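Local coordinates for Udp-n-acetylglucosamine pyrophosphorylase (Trypanosoma brucei, PDB 4BQH), which probably catalyses the transfer of a uridylyl group from UTP to N-acetyl-alpha-D-glucosamine 1-phosphate, forming UDP-N-acetylglucosamine and diphosphate, at residues 173-178 against 269-274; 195-198 against 204-207. All coordinates share one frame; numbering follows the deposited sequence.

Contact 1: residues 173-178 against 269-274; sequences RVQLLV and RKLGIA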
ATOM      1  N   ARG A 173      14.439   7.761 -11.273  1.00 13.57           N
ATOM      2  CA  ARG A 173      13.936   6.386 -11.218  1.00 13.78           C
ATOM      3  C   ARG A 173      13.399   6.043  -9.829  1.00 12.23           C
ATOM      4  O   ARG A 173      14.131   6.048  -8.844  1.00 11.69           O
ATOM      5  CB  ARG A 173      15.014   5.351 -11.641  1.00 16.28           C
ATOM      6  CG  ARG A 173      15.348   5.375 -13.138  1.00 19.94           C
ATOM      7  CD  ARG A 173      14.092   5.153 -13.979  1.00 23.98           C
ATOM      8  NE  ARG A 173      14.319   5.223 -15.428  1.00 28.94           N
ATOM      9  CZ  ARG A 173      13.862   6.181 -16.236  1.00 28.55           C
ATOM     10  NH1 ARG A 173      13.154   7.202 -15.767  1.00 30.24           N
ATOM     11  NH2 ARG A 173      14.125   6.117 -17.533  1.00 30.78           N
ATOM     12  N   VAL A 174      12.112   5.741  -9.779  1.00 10.75           N
ATOM     13  CA  VAL A 174      11.501   5.216  -8.554  1.00 10.60           C
ATOM     14  C   VAL A 174      11.562   3.670  -8.662  1.00 10.44           C
ATOM     15  O   VAL A 174      11.052   3.103  -9.643  1.00 10.55           O
ATOM     16  CB  VAL A 174      10.025   5.660  -8.461  1.00 10.28           C
ATOM     17  CG1 VAL A 174       9.316   4.942  -7.298  1.00 10.77           C
ATOM     18  CG2 VAL A 174       9.931   7.174  -8.326  1.00 11.02           C
ATOM     19  N   GLN A 175      12.175   2.986  -7.692  1.00 10.22           N
ATOM     20  CA  GLN A 175      12.190   1.503  -7.722  1.00 10.37           C
ATOM     21  C   GLN A 175      10.804   1.008  -7.352  1.00 11.16           C
ATOM     22  O   GLN A 175      10.255   1.454  -6.343  1.00 11.55           O
ATOM     23  CB  GLN A 175      13.216   0.942  -6.744  1.00 11.13           C
ATOM     24  CG  GLN A 175      14.645   1.425  -7.024  1.00 11.62           C
ATOM     25  CD  GLN A 175      15.159   0.945  -8.363  1.00 12.40           C
ATOM     26  OE1 GLN A 175      14.937  -0.203  -8.754  1.00 12.38           O
ATOM     27  NE2 GLN A 175      15.834   1.836  -9.096  1.00 13.13           N
ATOM     28  N   LEU A 176      10.245   0.120  -8.179  1.00 10.36           N
ATOM     29  CA  LEU A 176       8.925  -0.433  -7.941  1.00 10.19           C
ATOM     30  C   LEU A 176       9.113  -1.827  -7.352  1.00 10.31           C
ATOM     31  O   LEU A 176       9.773  -2.697  -7.948  1.00 10.23           O
ATOM     32  CB  LEU A 176       8.119  -0.509  -9.253  1.00 10.99           C
ATOM     33  CG  LEU A 176       6.713  -1.107  -9.100  1.00 11.16           C
ATOM     34  CD1 LEU A 176       5.872  -0.312  -8.105  1.00 11.50           C
ATOM     35  CD2 LEU A 176       5.996  -1.172 -10.432  1.00 11.44           C
ATOM     36  N   LEU A 177       8.533  -2.030  -6.174  1.00  9.89           N
ATOM     37  CA  LEU A 177       8.630  -3.306  -5.467  1.00 10.09           C
ATOM     38  C   LEU A 177       7.234  -3.893  -5.464  1.00 10.67           C
ATOM     39  O   LEU A 177       6.311  -3.285  -4.899  1.00 11.31           O
ATOM     40  CB  LEU A 177       9.096  -3.051  -4.025  1.00  9.92           C
ATOM     41  CG  LEU A 177      10.191  -2.008  -3.782  1.00 10.32           C
ATOM     42  CD1 LEU A 177      10.500  -1.958  -2.286  1.00 10.31           C
ATOM     43  CD2 LEU A 177      11.419  -2.364  -4.609  1.00 10.61           C
ATOM     44  N   VAL A 178       7.061  -5.031  -6.131  1.00 10.07           N
ATOM     45  CA  VAL A 178       5.731  -5.618  -6.262  1.00  9.97           C
ATOM     46  C   VAL A 178       5.661  -6.830  -5.319  1.00 10.24           C
ATOM     47  O   VAL A 178       6.325  -7.838  -5.561  1.00 10.53           O
ATOM     48  CB  VAL A 178       5.467  -6.049  -7.727  1.00 10.08           C
ATOM     49  CG1 VAL A 178       4.082  -6.684  -7.864  1.00  9.26           C
ATOM     50  CG2 VAL A 178       5.593  -4.836  -8.630  1.00 10.35           C
ATOM     51  N   ARG A 269      19.372  -0.832  -0.261  1.00 14.25           N
ATOM     52  CA  ARG A 269      20.384   0.001   0.397  1.00 16.61           C
ATOM     53  C   ARG A 269      21.525   0.299  -0.585  1.00 17.22           C
ATOM     54  O   ARG A 269      21.968   1.440  -0.699  1.00 16.33           O
ATOM     55  CB  ARG A 269      20.925  -0.697   1.642  1.00 18.04           C
ATOM     56  CG  ARG A 269      21.949   0.131   2.411  1.00 22.67           C
ATOM     57  CD  ARG A 269      22.403  -0.601   3.665  1.00 25.57           C
ATOM     58  NE  ARG A 269      21.281  -0.911   4.554  1.00 30.59           N
ATOM     59  CZ  ARG A 269      20.863  -2.142   4.853  1.00 32.77           C
ATOM     60  NH1 ARG A 269      21.473  -3.214   4.349  1.00 36.11           N
ATOM     61  NH2 ARG A 269      19.838  -2.304   5.675  1.00 34.54           N
ATOM     62  N   LYS A 270      21.967  -0.733  -1.300  1.00 17.61           N
ATOM     63  CA  LYS A 270      23.028  -0.568  -2.317  1.00 19.67           C
ATOM     64  C   LYS A 270      22.630   0.364  -3.455  1.00 19.01           C
ATOM     65  O   LYS A 270      23.482   1.070  -3.989  1.00 20.71           O
ATOM     66  CB  LYS A 270      23.464  -1.922  -2.876  1.00 21.85           C
ATOM     67  CG  LYS A 270      24.361  -2.694  -1.930  1.00 25.48           C
ATOM     68  CD  LYS A 270      24.675  -4.083  -2.468  1.00 29.86           C
ATOM     69  CE  LYS A 270      25.619  -4.815  -1.521  1.00 32.57           C
ATOM     70  NZ  LYS A 270      26.373  -5.920  -2.187  1.00 35.48           N
ATOM     71  N   LEU A 271      21.347   0.380  -3.817  1.00 17.62           N
ATOM     72  CA  LEU A 271      20.813   1.316  -4.813  1.00 18.30           C
ATOM     73  C   LEU A 271      20.625   2.741  -4.306  1.00 18.10           C
ATOM     74  O   LEU A 271      20.283   3.615  -5.081  1.00 22.57           O
ATOM     75  CB  LEU A 271      19.484   0.815  -5.392  1.00 18.81           C
ATOM     76  CG  LEU A 271      19.544  -0.403  -6.317  1.00 20.43           C
ATOM     77  CD1 LEU A 271      18.146  -0.975  -6.532  1.00 20.98           C
ATOM     78  CD2 LEU A 271      20.191  -0.031  -7.651  1.00 21.41           C
ATOM     79  N   GLY A 272      20.850   2.982  -3.024  1.00 17.62           N
ATOM     80  CA  GLY A 272      20.747   4.341  -2.460  1.00 15.51           C
ATOM     81  C   GLY A 272      19.331   4.769  -2.098  1.00 14.57           C
ATOM     82  O   GLY A 272      19.061   5.962  -1.912  1.00 14.85           O
ATOM     83  N   ILE A 273      18.432   3.795  -1.963  1.00 12.76           N
ATOM     84  CA  ILE A 273      17.056   4.084  -1.525  1.00 11.87           C
ATOM     85  C   ILE A 273      17.061   4.597  -0.078  1.00 11.41           C
ATOM     86  O   ILE A 273      17.681   3.992   0.806  1.00 11.61           O
ATOM     87  CB  ILE A 273      16.153   2.834  -1.624  1.00 11.47           C
ATOM     88  CG1 ILE A 273      15.994   2.395  -3.079  1.00 11.56           C
ATOM     89  CG2 ILE A 273      14.791   3.054  -0.929  1.00 10.85           C
ATOM     90  CD1 ILE A 273      15.293   3.414  -3.958  1.00 11.12           C
ATOM     91  N   ALA A 274      16.373   5.713   0.142  1.00 10.30           N
ATOM     92  CA  ALA A 274      16.255   6.311   1.463  1.00 10.34           C
ATOM     93  C   ALA A 274      14.872   6.108   2.061  1.00 10.29           C
ATOM     94  O   ALA A 274      14.744   6.022   3.292  1.00 10.36           O
ATOM     95  CB  ALA A 274      16.562   7.806   1.407  1.00 10.62           C
TER
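Q175 lies against the terminal methyls I273 CD1 and L271 CD1, and these three side chains account for nearly all of the 122 Å² buried here. Q175 alone contributes 58 Å². Its second methylene, CG, takes the closer contact, 3.7 Å from I273 CD1. Farther out the flat amide meets L271: Q175 CD and OE1 are each 4.0 Å from L271 CD1, and the two side chains cross at about a right angle. The Q175 chain is bent at its second torsion (chi2 -64°), which turns the amide off the line of CB and CG and lets the aliphatic part and the carboxamide end serve different partners. Across the segments the contact is van der Waals packing, methyls against the methylene and amide of Q175. The main polar partner of OE1 is H206, through a hydrogen bond with its NE2, which ties down the amide end that L271 touches. L271 and I273 flank G272, whose positive phi of 83° belongs to the Schellman motif ending helix 264-270; G272 N bonds back to R269 O at 3.0 Å. That turn carries the chain from the helix into strand 275-280. Strands 175-180 and 275-280 both run parallel to strand 114-119 and pair with it from opposite edges, so Q175, whose side chain also touches A115, lies over that middle strand, with the helix end beyond it.

Contact 2: residues 195-198 against 204-207; sequences NSYF and QVHF. With SO4 (sulfate ion), chain D.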
ATOM      1  N   ASN A 195       3.089  -6.884 -20.963  1.00 19.41           N
ATOM      2  CA  ASN A 195       2.728  -5.490 -21.132  1.00 18.13           C
ATOM      3  C   ASN A 195       3.928  -4.544 -21.126  1.00 17.63           C
ATOM      4  O   ASN A 195       3.759  -3.332 -20.936  1.00 16.79           O
ATOM      5  CB  ASN A 195       1.709  -5.101 -20.062  1.00 18.22           C
ATOM      6  CG  ASN A 195       0.342  -5.694 -20.331  1.00 19.63           C
ATOM      7  OD1 ASN A 195      -0.387  -5.200 -21.186  1.00 20.50           O
ATOM      8  ND2 ASN A 195      -0.003  -6.775 -19.622  1.00 19.10           N
ATOM      9  N   SER A 196       5.127  -5.104 -21.336  1.00 17.20           N
ATOM     10  CA  SER A 196       6.385  -4.344 -21.368  1.00 17.30           C
ATOM     11  C   SER A 196       6.566  -3.476 -20.124  1.00 17.52           C
ATOM     12  O   SER A 196       6.997  -2.324 -20.224  1.00 16.76           O
ATOM     13  CB  SER A 196       6.468  -3.469 -22.633  1.00 19.28           C
ATOM     14  OG  SER A 196       6.392  -4.317 -23.763  1.00 22.17           O
ATOM     15  N   TYR A 197       6.211  -4.042 -18.965  1.00 17.19           N
ATOM     16  CA  TYR A 197       6.352  -3.359 -17.659  1.00 16.83           C
ATOM     17  C   TYR A 197       5.677  -2.003 -17.632  1.00 15.47           C
ATOM     18  O   TYR A 197       6.079  -1.113 -16.887  1.00 15.50           O
ATOM     19  CB  TYR A 197       7.836  -3.276 -17.218  1.00 18.87           C
ATOM     20  CG  TYR A 197       8.525  -4.610 -17.242  1.00 20.81           C
ATOM     21  CD1 TYR A 197       8.502  -5.470 -16.136  1.00 22.18           C
ATOM     22  CD2 TYR A 197       9.180  -5.039 -18.396  1.00 22.78           C
ATOM     23  CE1 TYR A 197       9.116  -6.724 -16.188  1.00 23.39           C
ATOM     24  CE2 TYR A 197       9.789  -6.273 -18.456  1.00 24.97           C
ATOM     25  CZ  TYR A 197       9.757  -7.112 -17.365  1.00 26.01           C
ATOM     26  OH  TYR A 197      10.403  -8.324 -17.465  1.00 27.61           O
ATOM     27  N   PHE A 198       4.633  -1.857 -18.449  1.00 14.97           N
ATOM     28  CA  PHE A 198       3.800  -0.636 -18.506  1.00 15.13           C
ATOM     29  C   PHE A 198       4.619   0.630 -18.722  1.00 15.39           C
ATOM     30  O   PHE A 198       4.259   1.712 -18.256  1.00 15.30           O
ATOM     31  CB  PHE A 198       2.877  -0.538 -17.276  1.00 14.90           C
ATOM     32  CG  PHE A 198       2.052  -1.788 -17.053  1.00 15.19           C
ATOM     33  CD1 PHE A 198       0.957  -2.073 -17.873  1.00 15.11           C
ATOM     34  CD2 PHE A 198       2.398  -2.701 -16.058  1.00 15.60           C
ATOM     35  CE1 PHE A 198       0.211  -3.239 -17.675  1.00 15.28           C
ATOM     36  CE2 PHE A 198       1.651  -3.866 -15.854  1.00 15.16           C
ATOM     37  CZ  PHE A 198       0.559  -4.125 -16.670  1.00 15.48           C
ATOM     38  N   GLN A 204      14.021  -1.627 -12.955  1.00 14.62           N
ATOM     39  CA  GLN A 204      13.491  -0.913 -11.781  1.00 13.33           C
ATOM     40  C   GLN A 204      12.303  -1.614 -11.108  1.00 12.84           C
ATOM     41  O   GLN A 204      11.746  -1.079 -10.156  1.00 13.20           O
ATOM     42  CB  GLN A 204      13.116   0.534 -12.110  1.00 13.25           C
ATOM     43  CG  GLN A 204      11.761   0.700 -12.796  1.00 12.88           C
ATOM     44  CD  GLN A 204      11.527   2.106 -13.314  1.00 13.35           C
ATOM     45  OE1 GLN A 204      11.621   2.338 -14.524  1.00 14.26           O
ATOM     46  NE2 GLN A 204      11.271   3.075 -12.405  1.00 12.45           N
ATOM     47  N   VAL A 205      11.907  -2.771 -11.629  1.00 12.47           N
ATOM     48  CA  VAL A 205      10.784  -3.525 -11.092  1.00 12.46           C
ATOM     49  C   VAL A 205      11.265  -4.785 -10.393  1.00 13.26           C
ATOM     50  O   VAL A 205      11.969  -5.615 -11.000  1.00 15.16           O
ATOM     51  CB  VAL A 205       9.761  -3.870 -12.180  1.00 13.06           C
ATOM     52  CG1 VAL A 205       8.577  -4.604 -11.550  1.00 13.33           C
ATOM     53  CG2 VAL A 205       9.309  -2.572 -12.858  1.00 12.39           C
ATOM     54  N   HIS A 206      10.879  -4.937  -9.127  1.00 12.00           N
ATOM     55  CA  HIS A 206      11.383  -6.023  -8.292  1.00 12.07           C
ATOM     56  C   HIS A 206      10.213  -6.776  -7.757  1.00 12.61           C
ATOM     57  O   HIS A 206       9.425  -6.228  -6.980  1.00 12.24           O
ATOM     58  CB  HIS A 206      12.223  -5.457  -7.135  1.00 12.49           C
ATOM     59  CG  HIS A 206      13.301  -4.481  -7.576  1.00 13.37           C
ATOM     60  ND1 HIS A 206      14.571  -4.858  -7.786  1.00 14.71           N
ATOM     61  CD2 HIS A 206      13.250  -3.116  -7.854  1.00 14.57           C
ATOM     62  CE1 HIS A 206      15.311  -3.793  -8.182  1.00 14.58           C
ATOM     63  NE2 HIS A 206      14.501  -2.724  -8.229  1.00 13.96           N
ATOM     64  N   PHE A 207      10.068  -8.028  -8.165  1.00 11.37           N
ATOM     65  CA  PHE A 207       8.982  -8.866  -7.652  1.00 11.38           C
ATOM     66  C   PHE A 207       9.484  -9.671  -6.465  1.00 11.15           C
ATOM     67  O   PHE A 207      10.556 -10.269  -6.517  1.00 12.72           O
ATOM     68  CB  PHE A 207       8.498  -9.827  -8.734  1.00 11.31           C
ATOM     69  CG  PHE A 207       7.979  -9.142  -9.951  1.00 11.34           C
ATOM     70  CD1 PHE A 207       6.669  -8.675 -10.005  1.00 11.62           C
ATOM     71  CD2 PHE A 207       8.819  -8.955 -11.051  1.00 11.60           C
ATOM     72  CE1 PHE A 207       6.211  -8.025 -11.153  1.00 11.58           C
ATOM     73  CE2 PHE A 207       8.373  -8.321 -12.189  1.00 11.66           C
ATOM     74  CZ  PHE A 207       7.061  -7.852 -12.236  1.00 11.86           C
TER
HETATM   75  S   SO4 D1540      16.616  -7.791  -7.313  1.00 24.62           S
HETATM   76  O1  SO4 D1540      15.177  -7.633  -7.606  1.00 22.65           O
HETATM   77  O2  SO4 D1540      16.849  -8.964  -6.427  1.00 25.52           O
HETATM   78  O3  SO4 D1540      17.100  -6.571  -6.640  1.00 22.22           O
HETATM   79  O4  SO4 D1540      17.343  -8.068  -8.578  1.00 23.51           O
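Y197 packs against V205 and F207 in an apolar, largely aromatic contact between the loop that follows helix 185-194 and the start of strand 205-209. The buried surface totals 99 Å², of which Y197 supplies 54 Å². Neighbouring ring atoms do the touching: Y197 CD1 is 4.4 Å from V205 CG2, which stands oblique to the ring, and Y197 CE1 is 4.4 Å from F207 CE2, at the ring edge. The two rings meet edge to edge, each atom near the plane of the other ring, so this pair is not a stack. The loop is shaped by the helix end, where S196, with positive phi, is the C-prime residue of a Schellman motif; Y197 (phi 54°) and F198 keep positive phi as well. Alternation along the strand sends H206 to the other side from V205 and F207. There H206 ND1 donates to sulfate O1 over 2.8 Å at 166°, with the ion at the ring edge and its sulfur in the ring plane; a second, weak bond runs from H206 ND1 to O3, 3.3 Å. R249 and H267 also bind this sulfate, probably from the crystallisation liquor. Strand 175-180, helix 185-194 and strand 205-209 form a beta-alpha-beta crossover between parallel neighbours. The contact lies on its helical side, where F192 of that helix meets the F207 ring edge-to-face and also touches Y197.

The centres of contacts 1 and 2 are about 13 Å apart, on the same side of the chain's centre, and each has one segment in the same mixed sheet. In chain order, 173-178 comes first, then 195-198 and 204-207, and 269-274 last, so contact 2 falls wholly between the two halves of contact 1. Neighbouring strands 175-180 and 205-209 join them directly: L176 N is 2.8 Å from Q204 O, a probable hydrogen bond, and V178 CB packs 3.7 Å from F207 CD1. Contact 2 lies within the local crossover, whereas contact 1 lies across strand 114-119, consistent with the Rossmann-like core of a GT-A nucleotidyltransferase.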